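Side-chain contacts in GH127 beta-L-arabinofuranoside (Geobacillus stearothermophilus, PDB 4QK0), which probably hydrolyses beta-L-arabinofuranosides as a family GH127 beta-L-arabinofuranosidase, releasing terminal beta-L-arabinofuranosyl units: residues Glu40-Arg45 / Ser52-Asn57; Tyr88-Lys93 / Glu97-Ala102; Thr176-Gly179 / Gln184-Gly187; Asp588-Val593 / Cys634-Gly639. All coordinates share one frame; numbering follows the deposited sequence.

Contact 1: residues Glu40-Arg45 / Ser52-Asn57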
loop_
_atom_site.group_PDB
_atom_site.type_symbol
_atom_site.label_atom_id
_atom_site.label_comp_id
_atom_site.label_asym_id
_atom_site.label_seq_id
_atom_site.Cartn_x
_atom_site.Cartn_y
_atom_site.Cartn_z
ATOM N N GLU A 40 -30.381 -17.417 11.757
ATOM C CA GLU A 40 -30.379 -16.939 13.141
ATOM C C GLU A 40 -29.959 -15.507 13.172
ATOM O O GLU A 40 -30.566 -14.710 13.897
ATOM C CB GLU A 40 -29.455 -17.786 14.016
ATOM C CG GLU A 40 -29.914 -19.242 14.146
ATOM C CD GLU A 40 -31.320 -19.343 14.705
ATOM O OE1 GLU A 40 -31.550 -18.877 15.844
ATOM O OE2 GLU A 40 -32.216 -19.874 14.012
ATOM N N ALA A 41 -28.916 -15.166 12.397
ATOM C CA ALA A 41 -28.422 -13.790 12.381
ATOM C C ALA A 41 -29.477 -12.833 11.858
ATOM O O ALA A 41 -29.668 -11.727 12.426
ATOM C CB ALA A 41 -27.162 -13.684 11.539
ATOM N N LEU A 42 -30.164 -13.244 10.774
ATOM C CA LEU A 42 -31.161 -12.377 10.175
ATOM C C LEU A 42 -32.291 -12.109 11.160
ATOM O O LEU A 42 -32.997 -11.091 11.062
ATOM C CB LEU A 42 -31.704 -12.976 8.880
ATOM C CG LEU A 42 -30.716 -13.097 7.715
ATOM C CD1 LEU A 42 -31.282 -14.013 6.652
ATOM C CD2 LEU A 42 -30.349 -11.737 7.118
ATOM N N ASN A 43 -32.490 -13.020 12.106
ATOM C CA ASN A 43 -33.553 -12.850 13.139
ATOM C C ASN A 43 -33.048 -12.388 14.500
ATOM O O ASN A 43 -33.777 -12.484 15.489
ATOM C CB ASN A 43 -34.306 -14.140 13.330
ATOM C CG ASN A 43 -35.192 -14.462 12.163
ATOM O OD1 ASN A 43 -36.260 -13.926 12.060
ATOM N ND2 ASN A 43 -34.751 -15.353 11.292
ATOM N N ASP A 44 -31.800 -11.926 14.542
ATOM C CA ASP A 44 -31.184 -11.382 15.758
ATOM C C ASP A 44 -31.146 -12.345 16.944
ATOM O O ASP A 44 -31.314 -11.939 18.068
ATOM C CB ASP A 44 -31.885 -10.084 16.161
ATOM C CG ASP A 44 -31.827 -9.040 15.065
ATOM O OD1 ASP A 44 -30.743 -8.833 14.513
ATOM O OD2 ASP A 44 -32.856 -8.408 14.776
ATOM N N ARG A 45 -30.942 -13.617 16.678
ATOM C CA ARG A 45 -30.917 -14.626 17.733
ATOM C C ARG A 45 -29.502 -15.123 18.029
ATOM O O ARG A 45 -29.332 -16.216 18.549
ATOM C CB ARG A 45 -31.798 -15.807 17.346
ATOM C CG ARG A 45 -33.265 -15.443 17.272
ATOM C CD ARG A 45 -34.122 -16.706 17.282
ATOM N NE ARG A 45 -33.999 -17.504 16.051
ATOM C CZ ARG A 45 -34.840 -17.468 15.009
ATOM N NH1 ARG A 45 -35.884 -16.656 14.982
ATOM N NH2 ARG A 45 -34.620 -18.247 13.964
ATOM N N SER A 52 -28.902 -7.543 13.200
ATOM C CA SER A 52 -29.154 -7.253 11.789
ATOM C C SER A 52 -30.501 -6.564 11.629
ATOM O O SER A 52 -30.600 -5.669 10.847
ATOM C CB SER A 52 -29.015 -8.519 10.918
ATOM O OG SER A 52 -30.252 -9.091 10.618
ATOM N N HIS A 53 -31.540 -7.020 12.325
ATOM C CA HIS A 53 -32.899 -6.504 12.142
ATOM C C HIS A 53 -33.456 -6.715 10.712
ATOM O O HIS A 53 -34.406 -6.038 10.302
ATOM C CB HIS A 53 -32.976 -4.995 12.501
ATOM C CG HIS A 53 -33.209 -4.718 13.954
ATOM N ND1 HIS A 53 -34.447 -4.380 14.454
ATOM C CD2 HIS A 53 -32.363 -4.709 15.010
ATOM C CE1 HIS A 53 -34.362 -4.202 15.759
ATOM N NE2 HIS A 53 -33.106 -4.387 16.120
ATOM N N ALA A 54 -32.898 -7.618 9.947
ATOM C CA ALA A 54 -33.264 -7.652 8.526
ATOM C C ALA A 54 -34.730 -8.090 8.360
ATOM O O ALA A 54 -35.451 -7.550 7.516
ATOM C CB ALA A 54 -32.325 -8.556 7.724
ATOM N N ILE A 55 -35.135 -9.073 9.148
ATOM C CA ILE A 55 -36.508 -9.594 9.095
ATOM C C ILE A 55 -37.436 -8.604 9.816
ATOM O O ILE A 55 -38.524 -8.276 9.332
ATOM C CB ILE A 55 -36.603 -10.971 9.738
ATOM C CG1 ILE A 55 -35.737 -11.999 9.007
ATOM C CG2 ILE A 55 -38.051 -11.459 9.815
ATOM C CD1 ILE A 55 -36.181 -12.304 7.600
ATOM N N GLU A 56 -36.964 -8.113 10.953
ATOM C CA GLU A 56 -37.701 -7.178 11.751
ATOM C C GLU A 56 -38.117 -5.969 10.927
ATOM O O GLU A 56 -39.245 -5.475 11.032
ATOM C CB GLU A 56 -36.871 -6.789 13.005
ATOM C CG GLU A 56 -37.616 -5.998 14.062
ATOM C CD GLU A 56 -38.888 -6.681 14.546
ATOM O OE1 GLU A 56 -39.070 -7.916 14.324
ATOM O OE2 GLU A 56 -39.721 -5.960 15.141
ATOM N N ASN A 57 -37.209 -5.442 10.122
ATOM C CA ASN A 57 -37.546 -4.292 9.281
ATOM C C ASN A 57 -38.812 -4.599 8.407
ATOM O O ASN A 57 -39.570 -3.720 8.144
ATOM C CB ASN A 57 -36.386 -3.902 8.370
ATOM C CG ASN A 57 -35.223 -3.218 9.112
ATOM O OD1 ASN A 57 -35.386 -2.619 10.165
ATOM N ND2 ASN A 57 -34.050 -3.268 8.494
HETATM O O HOH W 1 -34.612 -9.437 12.363
#
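Ser-52 meets the end of helix 22-42 through backbone and side chain. Its N donates to Asp-44 OD1 over 2.6 Å, nearly in line with the C-O bond, while its OG gives a weak hydrogen bond to Ala-41 O. The same OG accepts from Ala-54 N at 3.1 Å, which defines an ST turn. His-53 N adds a second bond to Asp-44 OD1, 3.0 Å long at 165°, using the syn lone pair, so two successive amides grip one oxygen. Asp-44 OD2 lies over one face of the His-53 ring, offset toward its rim and 3.7 Å from CD2. Asp-44 is the C-prime residue of a Schellman motif, with positive phi (58°), closed by Arg-45 N to Glu-40 O and Asp-44 N to Ala-41 O; its CG lies opposite the carbonyl carbon, beside the backbone N (chi1 -58°), with the carboxylate turned to Ser-52 N and His-53 N. Ala-54 brings CB to Leu-42 CD2 at 3.8 Å. At Ile-55, CG1 rests 3.6 Å from Asn-43 OD1; the ND2 of that amide donates to Trp-39 O. Glu-56 N donates to a water that donates to Leu-42 O (2.7 Å) and Asp-44 OD2. The contact joins helix 22-42 to helix 54-61, and helix 76-92 packs against both, through Trp-82 on Leu-42 and Val-79 on Ile-55.

Contact 2: residues Tyr88-Lys93 / Glu97-Ala102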
loop_
_atom_site.group_PDB
_atom_site.type_symbol
_atom_site.label_atom_id
_atom_site.label_comp_id
_atom_site.label_asym_id
_atom_site.label_seq_id
_atom_site.Cartn_x
_atom_site.Cartn_y
_atom_site.Cartn_z
ATOM N N TYR A 88 -32.083 -22.887 -4.017
ATOM C CA TYR A 88 -31.191 -23.863 -4.648
ATOM C C TYR A 88 -31.018 -25.076 -3.780
ATOM O O TYR A 88 -30.843 -26.197 -4.297
ATOM C CB TYR A 88 -29.819 -23.265 -4.989
ATOM C CG TYR A 88 -29.880 -22.057 -5.904
ATOM C CD1 TYR A 88 -30.684 -22.051 -7.030
ATOM C CD2 TYR A 88 -29.113 -20.935 -5.649
ATOM C CE1 TYR A 88 -30.725 -20.952 -7.886
ATOM C CE2 TYR A 88 -29.160 -19.823 -6.480
ATOM C CZ TYR A 88 -29.961 -19.840 -7.602
ATOM O OH TYR A 88 -30.017 -18.735 -8.409
ATOM N N LEU A 89 -31.019 -24.878 -2.464
ATOM C CA LEU A 89 -30.886 -26.033 -1.574
ATOM C C LEU A 89 -32.074 -26.987 -1.731
ATOM O O LEU A 89 -31.905 -28.221 -1.732
ATOM C CB LEU A 89 -30.758 -25.593 -0.128
ATOM C CG LEU A 89 -29.358 -25.031 0.163
ATOM C CD1 LEU A 89 -29.342 -24.479 1.580
ATOM C CD2 LEU A 89 -28.274 -26.049 0.028
ATOM N N LEU A 90 -33.262 -26.408 -1.846
ATOM C CA LEU A 90 -34.478 -27.183 -2.024
ATOM C C LEU A 90 -34.561 -27.935 -3.333
ATOM O O LEU A 90 -35.286 -28.905 -3.391
ATOM C CB LEU A 90 -35.708 -26.294 -1.884
ATOM C CG LEU A 90 -35.908 -25.657 -0.508
ATOM C CD1 LEU A 90 -37.073 -24.692 -0.509
ATOM C CD2 LEU A 90 -36.117 -26.703 0.583
ATOM N N GLU A 91 -33.863 -27.501 -4.383
ATOM C CA GLU A 91 -33.768 -28.280 -5.627
ATOM C C GLU A 91 -33.050 -29.591 -5.426
ATOM O O GLU A 91 -33.275 -30.515 -6.188
ATOM C CB GLU A 91 -32.978 -27.544 -6.712
ATOM C CG GLU A 91 -33.697 -26.404 -7.399
ATOM C CD GLU A 91 -32.943 -25.841 -8.604
ATOM O OE1 GLU A 91 -31.691 -25.879 -8.611
ATOM O OE2 GLU A 91 -33.604 -25.346 -9.557
ATOM N N THR A 92 -32.123 -29.669 -4.477
ATOM C CA THR A 92 -31.307 -30.874 -4.323
ATOM C C THR A 92 -31.665 -31.676 -3.069
ATOM O O THR A 92 -31.042 -32.672 -2.788
ATOM C CB THR A 92 -29.783 -30.556 -4.300
ATOM O OG1 THR A 92 -29.441 -29.801 -3.126
ATOM C CG2 THR A 92 -29.363 -29.793 -5.550
ATOM N N LYS A 93 -32.648 -31.225 -2.300
ATOM C CA LYS A 93 -33.127 -31.985 -1.149
ATOM C C LYS A 93 -34.287 -31.238 -0.529
ATOM O O LYS A 93 -34.105 -30.150 0.052
ATOM C CB LYS A 93 -32.033 -32.183 -0.097
ATOM C CG LYS A 93 -32.493 -33.046 1.071
ATOM C CD LYS A 93 -31.487 -33.110 2.210
ATOM C CE LYS A 93 -32.293 -32.960 3.534
ATOM N NZ LYS A 93 -32.316 -34.193 4.372
ATOM N N GLU A 97 -39.505 -28.037 6.442
ATOM C CA GLU A 97 -39.323 -26.965 7.437
ATOM C C GLU A 97 -38.661 -25.769 6.877
ATOM O O GLU A 97 -39.116 -24.682 7.112
ATOM C CB GLU A 97 -38.491 -27.374 8.611
ATOM C CG GLU A 97 -39.317 -28.264 9.480
ATOM C CD GLU A 97 -39.309 -27.745 10.877
ATOM O OE1 GLU A 97 -38.181 -27.723 11.428
ATOM O OE2 GLU A 97 -40.397 -27.341 11.379
ATOM N N LEU A 98 -37.595 -26.005 6.117
ATOM C CA LEU A 98 -36.903 -24.937 5.438
ATOM C C LEU A 98 -37.846 -24.256 4.449
ATOM O O LEU A 98 -37.962 -23.057 4.420
ATOM C CB LEU A 98 -35.679 -25.506 4.719
ATOM C CG LEU A 98 -34.686 -24.497 4.157
ATOM C CD1 LEU A 98 -34.301 -23.444 5.190
ATOM C CD2 LEU A 98 -33.454 -25.223 3.636
ATOM N N GLU A 99 -38.586 -25.055 3.693
ATOM C CA GLU A 99 -39.547 -24.507 2.760
ATOM C C GLU A 99 -40.628 -23.659 3.441
ATOM O O GLU A 99 -41.081 -22.645 2.913
ATOM C CB GLU A 99 -40.173 -25.643 1.978
ATOM C CG GLU A 99 -40.880 -25.159 0.735
ATOM C CD GLU A 99 -41.019 -26.233 -0.343
ATOM O OE1 GLU A 99 -40.181 -27.170 -0.384
ATOM O OE2 GLU A 99 -41.968 -26.113 -1.152
ATOM N N LYS A 100 -41.044 -24.094 4.632
ATOM C CA LYS A 100 -42.016 -23.371 5.439
ATOM C C LYS A 100 -41.451 -22.019 5.902
ATOM O O LYS A 100 -42.135 -20.991 5.828
ATOM C CB LYS A 100 -42.427 -24.274 6.626
ATOM C CG LYS A 100 -43.119 -23.618 7.826
ATOM C CD LYS A 100 -44.555 -23.240 7.513
ATOM C CE LYS A 100 -45.244 -22.722 8.772
ATOM N NZ LYS A 100 -46.413 -21.868 8.431
ATOM N N LEU A 101 -40.204 -22.010 6.390
ATOM C CA LEU A 101 -39.548 -20.761 6.772
ATOM C C LEU A 101 -39.579 -19.799 5.598
ATOM O O LEU A 101 -39.925 -18.659 5.756
ATOM C CB LEU A 101 -38.100 -20.990 7.182
ATOM C CG LEU A 101 -37.875 -21.783 8.453
ATOM C CD1 LEU A 101 -36.371 -21.980 8.669
ATOM C CD2 LEU A 101 -38.490 -21.097 9.670
ATOM N N ALA A 102 -39.200 -20.280 4.423
ATOM C CA ALA A 102 -39.172 -19.434 3.212
ATOM C C ALA A 102 -40.536 -18.937 2.837
ATOM O O ALA A 102 -40.728 -17.740 2.592
ATOM C CB ALA A 102 -38.566 -20.207 2.057
#
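Leu-90 and Glu-99 cross obliquely, and the leucine's CD1 methyl does the touching: it lies 4.0 Å from Glu-99 CG and 4.1 Å from Glu-99 CB, so it leans on the aliphatic part of the acid. Glu-99 OE1 is also 4.0 Å from Leu-90 CD1, a van der Waals approach. Because Glu-99 CG stands opposite the backbone N (chi1 -164°) and the chain runs extended beyond it, the flank is offered to the leucine while the carboxylate travels on to other partners. OE2 forms salt bridges with Lys-160 and Arg-94, which would be expected to stabilise its charge in a buried setting. The other Leu-90 methyl, CD2, faces Leu-98 CD2 at 4.3 Å, so the two branches of one leucine divide between consecutive residues of the opposing helix. No hydrogen bond links the segments, and 183 Å² is buried between them, both sides summed. The pairing joins consecutive helices 76-92 and 96-112 near their short connection, making an alpha-helical hairpin, consistent with the six-hairpin clan to which the catalytic domain belongs. Helix 140-158 covers Glu-99 through Tyr-154 and Thr-158, while helix 22-42 adds Ile-35 against Leu-89 and Trp-39 against Leu-101.

Contact 3: residues Thr176-Gly179 / Gln184-Gly187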
loop_
_atom_site.group_PDB
_atom_site.type_symbol
_atom_site.label_atom_id
_atom_site.label_comp_id
_atom_site.label_asym_id
_atom_site.label_seq_id
_atom_site.Cartn_x
_atom_site.Cartn_y
_atom_site.Cartn_z
ATOM N N THR A 176 -42.683 1.590 -14.700
ATOM C CA THR A 176 -43.400 2.841 -14.861
ATOM C C THR A 176 -42.555 4.003 -14.427
ATOM O O THR A 176 -42.695 5.099 -14.963
ATOM C CB THR A 176 -44.754 2.891 -14.108
ATOM O OG1 THR A 176 -44.556 2.843 -12.685
ATOM C CG2 THR A 176 -45.689 1.708 -14.538
ATOM N N VAL A 177 -41.715 3.790 -13.434
ATOM C CA VAL A 177 -40.980 4.901 -12.834
ATOM C C VAL A 177 -39.758 5.287 -13.661
ATOM O O VAL A 177 -39.485 6.478 -13.841
ATOM C CB VAL A 177 -40.501 4.541 -11.446
ATOM C CG1 VAL A 177 -39.544 5.592 -10.928
ATOM C CG2 VAL A 177 -41.688 4.423 -10.521
ATOM N N PHE A 178 -39.035 4.300 -14.148
ATOM C CA PHE A 178 -37.776 4.583 -14.851
ATOM C C PHE A 178 -37.848 4.454 -16.368
ATOM O O PHE A 178 -38.325 3.441 -16.897
ATOM C CB PHE A 178 -36.672 3.665 -14.329
ATOM C CG PHE A 178 -36.318 3.959 -12.909
ATOM C CD1 PHE A 178 -35.423 4.942 -12.608
ATOM C CD2 PHE A 178 -36.966 3.303 -11.887
ATOM C CE1 PHE A 178 -35.120 5.243 -11.300
ATOM C CE2 PHE A 178 -36.668 3.584 -10.563
ATOM C CZ PHE A 178 -35.748 4.564 -10.268
ATOM N N GLY A 179 -37.312 5.449 -17.061
ATOM C CA GLY A 179 -37.237 5.373 -18.510
ATOM C C GLY A 179 -37.035 6.726 -19.126
ATOM O O GLY A 179 -36.779 7.696 -18.415
ATOM N N GLN A 184 -41.112 10.053 -16.379
ATOM C CA GLN A 184 -40.247 8.997 -15.924
ATOM C C GLN A 184 -38.916 9.560 -15.473
ATOM O O GLN A 184 -38.545 10.662 -15.838
ATOM C CB GLN A 184 -40.022 7.967 -16.994
ATOM C CG GLN A 184 -41.315 7.270 -17.402
ATOM C CD GLN A 184 -41.041 6.031 -18.210
ATOM O OE1 GLN A 184 -40.400 6.095 -19.239
ATOM N NE2 GLN A 184 -41.380 4.916 -17.683
ATOM N N ILE A 185 -38.215 8.812 -14.636
ATOM C CA ILE A 185 -36.870 9.215 -14.198
ATOM C C ILE A 185 -35.846 8.555 -15.142
ATOM O O ILE A 185 -35.826 7.316 -15.261
ATOM C CB ILE A 185 -36.618 8.758 -12.739
ATOM C CG1 ILE A 185 -37.652 9.387 -11.788
ATOM C CG2 ILE A 185 -35.233 9.181 -12.297
ATOM C CD1 ILE A 185 -37.603 8.833 -10.375
ATOM N N PRO A 186 -34.939 9.339 -15.743
ATOM C CA PRO A 186 -33.939 8.775 -16.647
ATOM C C PRO A 186 -32.721 8.253 -15.868
ATOM O O PRO A 186 -31.566 8.607 -16.145
ATOM C CB PRO A 186 -33.584 9.967 -17.545
ATOM C CG PRO A 186 -33.693 11.124 -16.634
ATOM C CD PRO A 186 -34.823 10.799 -15.660
ATOM N N GLY A 187 -33.016 7.373 -14.915
ATOM C CA GLY A 187 -32.075 6.969 -13.914
ATOM C C GLY A 187 -31.713 5.516 -13.982
ATOM O O GLY A 187 -32.184 4.763 -14.840
#
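Gln-184 lays its extended side chain against residues 176-179 (CG beside the backbone N, chi1 -63°), and NE2 donates to Thr-176 O at 3.0 Å. The N-H points almost straight at the oxygen (169°), which lies in the glutamine's amide plane, yet the donor stands well above the carbonyl plane of Thr-176. The other amide atom, Gln-184 OE1, sits 3.3 Å from Gly-179 CA, where a beta carbon on residue 179 would collide with it. Next along the chain, Ile-185 N donates to Val-177 O at 2.8 Å, and Ile-185 O receives Gly-179 N at 3.0 Å. These two backbone bonds flank Phe-178 and pair it with Ile-185 in a single beta bridge, the pattern of a parallel pair, so the loop that follows helix 162-177 is pinned beside the end of that helix. Apolar groups extend the join: Ile-185 CD1 lies 3.8 Å from Val-177 CG1, and Ile-185 CB lies 4.0 Å from Phe-178 CD1, each pair of side chains running side by side in the same direction. Val-177 CG1 also lies over one face of the Phe-178 ring, offset toward the rim. Gln-184 OE1 accepts from Gly-181 N, which restrains the amide's rotation from within the connecting loop; an alanine here would probably leave Thr-176 O and Gly-181 N without these mates and open a gap beside Gly-179. Farther out, Trp-132 meets the Phe-178 ring edge-to-face and touches Val-177 and Ile-185, while Tyr-216 OH is hydrogen-bonded to Gly-187 O.

Contact 4: residues Asp588-Val593 / Cys634-Gly639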
loop_
_atom_site.group_PDB
_atom_site.type_symbol
_atom_site.label_atom_id
_atom_site.label_comp_id
_atom_site.label_asym_id
_atom_site.label_seq_id
_atom_site.Cartn_x
_atom_site.Cartn_y
_atom_site.Cartn_z
ATOM N N ASP A 588 -5.999 -37.186 4.981
ATOM C CA ASP A 588 -6.452 -36.623 6.255
ATOM C C ASP A 588 -6.130 -35.155 6.423
ATOM O O ASP A 588 -6.314 -34.604 7.511
ATOM C CB ASP A 588 -5.894 -37.445 7.441
ATOM C CG ASP A 588 -6.282 -38.929 7.341
ATOM O OD1 ASP A 588 -7.487 -39.215 7.124
ATOM O OD2 ASP A 588 -5.382 -39.791 7.418
ATOM N N LEU A 589 -5.661 -34.523 5.351
ATOM C CA LEU A 589 -5.261 -33.142 5.424
ATOM C C LEU A 589 -6.274 -32.270 4.724
ATOM O O LEU A 589 -6.490 -32.422 3.527
ATOM C CB LEU A 589 -3.865 -33.007 4.807
ATOM C CG LEU A 589 -3.311 -31.597 4.750
ATOM C CD1 LEU A 589 -2.858 -31.132 6.140
ATOM C CD2 LEU A 589 -2.156 -31.563 3.763
ATOM N N LEU A 590 -6.876 -31.356 5.475
ATOM C CA LEU A 590 -7.674 -30.290 4.907
ATOM C C LEU A 590 -8.828 -30.873 4.052
ATOM O O LEU A 590 -9.084 -30.437 2.925
ATOM C CB LEU A 590 -6.753 -29.390 4.053
ATOM C CG LEU A 590 -5.675 -28.615 4.829
ATOM C CD1 LEU A 590 -4.640 -27.963 3.911
ATOM C CD2 LEU A 590 -6.297 -27.558 5.715
ATOM N N GLU A 591 -9.471 -31.893 4.614
ATOM C CA GLU A 591 -10.569 -32.656 4.002
ATOM C C GLU A 591 -10.137 -33.555 2.877
ATOM O O GLU A 591 -10.981 -34.182 2.252
ATOM C CB GLU A 591 -11.742 -31.771 3.578
ATOM C CG GLU A 591 -12.329 -30.993 4.736
ATOM C CD GLU A 591 -13.021 -31.861 5.797
ATOM O OE1 GLU A 591 -13.484 -32.977 5.499
ATOM O OE2 GLU A 591 -13.135 -31.388 6.950
ATOM N N GLY A 592 -8.838 -33.672 2.620
ATOM C CA GLY A 592 -8.364 -34.585 1.589
ATOM C C GLY A 592 -7.892 -33.837 0.372
ATOM O O GLY A 592 -8.683 -33.440 -0.449
ATOM N N VAL A 593 -6.583 -33.602 0.263
ATOM C CA VAL A 593 -6.082 -32.766 -0.780
ATOM C C VAL A 593 -4.820 -33.334 -1.343
ATOM O O VAL A 593 -4.105 -34.043 -0.657
ATOM C CB VAL A 593 -5.791 -31.345 -0.285
ATOM C CG1 VAL A 593 -7.051 -30.701 0.261
ATOM C CG2 VAL A 593 -4.676 -31.297 0.774
ATOM N N CYS A 634 -5.222 -20.984 5.624
ATOM C CA CYS A 634 -5.794 -20.376 6.843
ATOM C C CYS A 634 -6.860 -21.244 7.505
ATOM O O CYS A 634 -7.766 -20.717 8.145
ATOM C CB CYS A 634 -6.363 -19.016 6.546
ATOM S SG CYS A 634 -6.401 -17.876 7.922
ATOM N N ASN A 635 -6.724 -22.553 7.379
ATOM C CA ASN A 635 -7.517 -23.467 8.183
ATOM C C ASN A 635 -6.704 -24.123 9.317
ATOM O O ASN A 635 -7.233 -24.904 10.053
ATOM C CB ASN A 635 -8.146 -24.567 7.312
ATOM C CG ASN A 635 -9.293 -24.015 6.481
ATOM O OD1 ASN A 635 -10.434 -23.951 6.915
ATOM N ND2 ASN A 635 -8.960 -23.569 5.296
ATOM N N ARG A 636 -5.429 -23.767 9.452
ATOM C CA ARG A 636 -4.567 -24.330 10.468
ATOM C C ARG A 636 -3.862 -23.229 11.237
ATOM O O ARG A 636 -2.742 -23.348 11.615
ATOM C CB ARG A 636 -3.590 -25.250 9.793
ATOM C CG ARG A 636 -4.298 -26.440 9.156
ATOM C CD ARG A 636 -3.388 -27.267 8.274
ATOM N NE ARG A 636 -2.798 -26.486 7.185
ATOM C CZ ARG A 636 -1.670 -26.793 6.560
ATOM N NH1 ARG A 636 -0.956 -27.851 6.924
ATOM N NH2 ARG A 636 -1.204 -26.003 5.622
ATOM N N GLY A 637 -4.584 -22.165 11.502
ATOM C CA GLY A 637 -4.120 -21.070 12.314
ATOM C C GLY A 637 -3.447 -19.950 11.542
ATOM O O GLY A 637 -3.038 -20.087 10.386
ATOM N N GLU A 638 -3.335 -18.832 12.228
ATOM C CA GLU A 638 -2.708 -17.639 11.700
ATOM C C GLU A 638 -1.255 -17.903 11.313
ATOM O O GLU A 638 -0.537 -18.646 11.976
ATOM C CB GLU A 638 -2.793 -16.517 12.724
ATOM C CG GLU A 638 -2.419 -15.153 12.170
ATOM C CD GLU A 638 -2.910 -13.985 13.029
ATOM O OE1 GLU A 638 -4.011 -14.040 13.590
ATOM O OE2 GLU A 638 -2.163 -13.011 13.180
ATOM N N GLY A 639 -0.852 -17.354 10.179
ATOM C CA GLY A 639 0.515 -17.494 9.729
ATOM C C GLY A 639 0.729 -16.869 8.367
ATOM O O GLY A 639 -0.231 -16.447 7.694
#
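The guanidinium of Arg-636 carries Leu-590 CD1 over one face, 3.9 Å above the plane and shifted toward the rim, with Arg-636 NE its nearest atom at 4.0 Å. Leu-589 CD1 approaches Arg-636 NH1 obliquely at 3.9 Å, and both leucines cross the arginine chain at about a right angle. The second flat group, the amide of Asn-635, makes its polar contacts elsewhere, OD1 with Leu-374 N and ND2 with Ala-632 O; its CB is the atom that meets Leu-590, 3.9 Å from CD2. That same methyl rests 3.9 Å from Arg-636 CD and also reaches NE, while CD1 lies over the guanidinium. A bend at chi3 (-59°) turns the guanidinium beneath CD1 instead of letting the chain run straight past. Leu-590 is presented by a type I' turn from Leu-589 to Gly-592, closed by Gly-592 N to Leu-589 O at 2.8 Å, at the tip of the hairpin between strands 574-586 and 593-603 in the C-terminal domain. Arg-636 NH2 forms salt bridges with Asp-565 and Glu-562. A serine in its place would probably remove the flat group and methylenes on which Leu-590 rests and leave both acids without this positive mate. Since no hydrogen bond crosses between the segments, their adhesion is van der Waals in kind, and the salt bridges to Asp-565 and Glu-562 are likely to hold the guanidinium in its orientation.

How the contacts relate
Contacts 1, 2 and 3 fall within the GH127 catalytic domain range and contact 4 within that of the C-terminal domain. Contacts 1 and 2 are the closest pair, centres about 19 Å apart and nearest atoms about 6 Å apart without touching. Helices 22-42 and 76-92 take part in or border both, and Trp-39 is a neighbour of each. Contact 3 lies apart at a helix end, its centre about 32 Å from that of contact 1. Contacts 3 and 4 lie on opposite sides of the chain's centre, about 51 Å between centres. Cys-335 and Cys-412, which form a disulfide in another structure of this protein but not in this one, belong to none of the four.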